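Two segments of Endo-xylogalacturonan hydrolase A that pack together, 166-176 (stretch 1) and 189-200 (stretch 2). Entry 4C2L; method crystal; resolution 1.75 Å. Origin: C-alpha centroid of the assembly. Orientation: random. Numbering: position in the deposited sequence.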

# COMPACT_ATOMS: atom_id res chain seq x y z
N THR A 166 -2.27 -11.82 11.58
CA THR A 166 -3.61 -11.45 12.03
C THR A 166 -3.56 -10.37 13.10
O THR A 166 -2.62 -10.33 13.89
CB THR A 166 -4.43 -12.68 12.52
OG1 THR A 166 -5.77 -12.27 12.81
CG2 THR A 166 -3.82 -13.27 13.76
N ASN A 167 -4.55 -9.48 13.12
CA ASN A 167 -4.62 -8.40 14.11
C ASN A 167 -3.40 -7.47 14.01
O ASN A 167 -2.55 -7.43 14.92
CB ASN A 167 -4.74 -8.93 15.55
CG ASN A 167 -5.88 -9.93 15.73
OD1 ASN A 167 -6.97 -9.76 15.19
ND2 ASN A 167 -5.63 -10.97 16.53
N VAL A 168 -3.31 -6.75 12.90
CA VAL A 168 -2.22 -5.84 12.65
C VAL A 168 -2.82 -4.45 12.53
O VAL A 168 -3.77 -4.23 11.76
CB VAL A 168 -1.50 -6.20 11.34
CG1 VAL A 168 -0.33 -5.25 11.08
CG2 VAL A 168 -1.02 -7.64 11.40
N VAL A 169 -2.28 -3.51 13.30
CA VAL A 169 -2.81 -2.14 13.28
C VAL A 169 -1.71 -1.13 12.99
O VAL A 169 -0.70 -1.11 13.69
CB VAL A 169 -3.50 -1.78 14.62
CG1 VAL A 169 -4.01 -0.35 14.57
CG2 VAL A 169 -4.66 -2.73 14.90
N PHE A 170 -1.93 -0.30 11.97
CA PHE A 170 -1.05 0.82 11.63
C PHE A 170 -1.81 2.07 12.00
O PHE A 170 -2.91 2.29 11.49
CB PHE A 170 -0.76 0.86 10.12
CG PHE A 170 -0.04 -0.35 9.59
CD1 PHE A 170 -0.76 -1.45 9.13
CD2 PHE A 170 1.35 -0.38 9.50
CE1 PHE A 170 -0.10 -2.57 8.60
CE2 PHE A 170 2.02 -1.49 8.99
CZ PHE A 170 1.28 -2.59 8.54
N SER A 171 -1.25 2.89 12.88
CA SER A 171 -1.96 4.10 13.33
C SER A 171 -1.06 5.33 13.38
O SER A 171 0.08 5.23 13.81
CB SER A 171 -2.55 3.85 14.73
OG SER A 171 -3.21 5.00 15.18
N ASN A 172 -1.59 6.49 12.99
CA ASN A 172 -0.87 7.75 13.17
C ASN A 172 0.52 7.71 12.53
O ASN A 172 1.53 8.01 13.18
CB ASN A 172 -0.74 8.08 14.67
CG ASN A 172 -2.08 8.44 15.28
OD1 ASN A 172 -2.87 9.15 14.67
ND2 ASN A 172 -2.34 7.94 16.48
N LEU A 173 0.58 7.30 11.27
CA LEU A 173 1.84 7.22 10.55
C LEU A 173 1.95 8.35 9.53
O LEU A 173 0.95 8.72 8.88
CB LEU A 173 1.99 5.87 9.83
CG LEU A 173 1.98 4.59 10.66
CD1 LEU A 173 2.23 3.40 9.74
CD2 LEU A 173 3.04 4.63 11.76
N LYS A 174 3.15 8.90 9.40
CA LYS A 174 3.45 9.86 8.35
C LYS A 174 4.45 9.20 7.41
O LYS A 174 5.52 8.80 7.82
CB LYS A 174 4.04 11.14 8.94
CG LYS A 174 4.33 12.21 7.89
CD LYS A 174 4.19 13.60 8.48
CE LYS A 174 5.55 14.14 8.92
NZ LYS A 174 6.35 14.56 7.74
N MET A 175 4.07 9.06 6.14
CA MET A 175 4.89 8.31 5.20
C MET A 175 5.15 9.16 3.99
O MET A 175 4.23 9.69 3.37
CB MET A 175 4.16 7.02 4.81
CG MET A 175 3.93 6.12 6.01
SD MET A 175 2.52 5.02 5.80
CE MET A 175 2.99 4.24 4.27
N ASP A 176 6.43 9.34 3.65
CA ASP A 176 6.75 10.20 2.53
C ASP A 176 7.95 9.71 1.77
O ASP A 176 8.94 9.30 2.37
CB ASP A 176 6.96 11.66 3.00
CG ASP A 176 7.95 11.76 4.16
OD1 ASP A 176 9.16 11.85 3.91
OD2 ASP A 176 7.53 11.77 5.33
N ASP A 189 4.65 1.82 -2.74
CA ASP A 189 3.30 1.56 -2.21
C ASP A 189 3.26 1.82 -0.70
O ASP A 189 4.18 1.41 0.02
CB ASP A 189 2.92 0.08 -2.37
CG ASP A 189 2.92 -0.41 -3.80
OD1 ASP A 189 3.52 0.24 -4.69
OD2 ASP A 189 2.34 -1.50 -4.04
N GLY A 190 2.22 2.48 -0.21
CA GLY A 190 2.11 2.69 1.23
C GLY A 190 1.92 1.38 2.00
O GLY A 190 2.61 1.11 2.99
N PHE A 191 0.94 0.60 1.58
CA PHE A 191 0.59 -0.64 2.28
C PHE A 191 0.20 -1.65 1.24
O PHE A 191 -0.74 -1.41 0.48
CB PHE A 191 -0.61 -0.42 3.23
CG PHE A 191 -0.40 0.66 4.22
CD1 PHE A 191 -0.65 1.99 3.89
CD2 PHE A 191 0.09 0.37 5.49
CE1 PHE A 191 -0.44 3.00 4.80
CE2 PHE A 191 0.30 1.38 6.42
CZ PHE A 191 0.04 2.70 6.06
N ASP A 192 0.91 -2.78 1.21
CA ASP A 192 0.52 -3.88 0.36
C ASP A 192 -0.01 -4.93 1.31
O ASP A 192 0.78 -5.56 2.04
CB ASP A 192 1.74 -4.45 -0.39
CG ASP A 192 2.08 -3.66 -1.65
OD1 ASP A 192 1.40 -2.69 -2.00
OD2 ASP A 192 3.06 -4.06 -2.29
N ILE A 193 -1.33 -5.11 1.35
CA ILE A 193 -1.94 -6.01 2.32
C ILE A 193 -2.34 -7.29 1.62
O ILE A 193 -3.27 -7.28 0.81
CB ILE A 193 -3.16 -5.34 3.03
CG1 ILE A 193 -2.75 -3.98 3.63
CG2 ILE A 193 -3.75 -6.29 4.09
CD1 ILE A 193 -1.63 -4.04 4.67
N GLY A 194 -1.60 -8.36 1.88
CA GLY A 194 -1.87 -9.66 1.28
C GLY A 194 -2.51 -10.59 2.28
O GLY A 194 -3.41 -10.19 3.04
N GLU A 195 -2.04 -11.84 2.30
CA GLU A 195 -2.64 -12.89 3.11
C GLU A 195 -2.62 -12.51 4.58
O GLU A 195 -1.56 -12.51 5.22
CB GLU A 195 -1.90 -14.21 2.89
CG GLU A 195 -2.61 -15.40 3.52
CD GLU A 195 -1.72 -16.63 3.65
OE1 GLU A 195 -0.55 -16.60 3.21
OE2 GLU A 195 -2.20 -17.63 4.21
N SER A 196 -3.79 -12.16 5.10
CA SER A 196 -3.91 -11.66 6.45
C SER A 196 -5.37 -11.53 6.80
O SER A 196 -6.23 -11.56 5.92
CB SER A 196 -3.23 -10.27 6.59
OG SER A 196 -3.82 -9.34 5.69
N THR A 197 -5.64 -11.36 8.09
CA THR A 197 -6.98 -11.03 8.56
C THR A 197 -6.90 -9.97 9.65
O THR A 197 -5.96 -9.97 10.44
CB THR A 197 -7.71 -12.27 9.13
OG1 THR A 197 -6.93 -12.84 10.18
CG2 THR A 197 -7.94 -13.31 8.04
N TYR A 198 -7.89 -9.09 9.69
CA TYR A 198 -8.04 -8.07 10.72
C TYR A 198 -6.85 -7.12 10.73
O TYR A 198 -6.16 -6.93 11.75
CB TYR A 198 -8.31 -8.69 12.10
CG TYR A 198 -9.40 -9.75 12.04
CD1 TYR A 198 -10.73 -9.40 11.79
CD2 TYR A 198 -9.09 -11.09 12.23
CE1 TYR A 198 -11.72 -10.38 11.72
CE2 TYR A 198 -10.07 -12.07 12.17
CZ TYR A 198 -11.37 -11.71 11.92
OH TYR A 198 -12.33 -12.71 11.85
N VAL A 199 -6.60 -6.53 9.57
CA VAL A 199 -5.62 -5.46 9.43
C VAL A 199 -6.38 -4.14 9.46
O VAL A 199 -7.41 -3.99 8.77
CB VAL A 199 -4.82 -5.60 8.12
CG1 VAL A 199 -3.92 -4.39 7.90
CG2 VAL A 199 -3.98 -6.88 8.14
N THR A 200 -5.89 -3.20 10.25
CA THR A 200 -6.47 -1.86 10.30
C THR A 200 -5.40 -0.82 10.00
O THR A 200 -4.27 -0.89 10.51
CB THR A 200 -7.11 -1.57 11.67
OG1 THR A 200 -8.18 -2.50 11.90
CG2 THR A 200 -7.68 -0.14 11.72

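Parallel strands in stacked coils illustrate a general principle: the backbone fixes the register, and side chains directed into the interior add contacts of their own. The two stretches of this hydrolase are a compact example, burying 588 Å² between them, and three residues, Phe191, Thr200 and Phe170, carry much of that contact.

Thr200 works chiefly through its backbone. Thr200 CA lies 4.7 Å from Val169 CA in a parallel bridge, and the peptide groups of Thr200 reach to the residues before and after that partner. Thr200 N donates to Val168 O at 2.8 Å, and Phe170 N donates to Thr200 O, also at 2.8 Å and nearly straight at 173°. This alternation is the signature of parallel pairing. The ladder extends back through Val168 N to Tyr198 O and Asn167 N to Thr197 O, both 3.1 Å and more bent. Asn167 and Tyr198 lie at matching corners of the chain, each with positive phi and psi, so the two turns bend together and the register survives the corner. Beyond it, the hydroxyls of Thr166 and Thr197 meet in a hydrogen bond, OG1 to OG1, at 2.9 Å; either may be the donor.

On the face of the sheet that carries Val168 and Val199, packing is apolar, with Val168 CB 4.1 Å from Val199 CG2. Phe170 continues this interior. Its backbone N is held by Thr200, while its side chain, in the m rotamer, turns its ring into the space between the stretches. Val199 CG1 lies at the edge of that ring, 4.3 Å from Phe170 CE1.

Phe191, which loses the most surface of any residue here, 79 Å², completes the cluster without joining the ladder. It presents its edge to the face of Phe170: the planes meet at 72°, the centroids are 5.1 Å apart, and Phe191 CE2 approaches Phe170 CG to 3.6 Å. Such an arrangement is favourable because the slightly positive ring hydrogens point into the electron-rich face of the neighbour. Leu173 CD1 packs at the edge of the Phe191 ring, 4.3 Å from Phe191 CZ, and Met175 SD comes within 3.4 Å of Phe191 CZ, lying obliquely to the ring, where the polarizable sulfur makes good dispersion contact. Met175 CE also reaches Gly190 O at 3.4 Å. Hydrogen bonds thus hold the first half of stretch 1 to the end of stretch 2, while aromatic and aliphatic side chains join its second half to the beginning of stretch 2, where the backbones form no bridge.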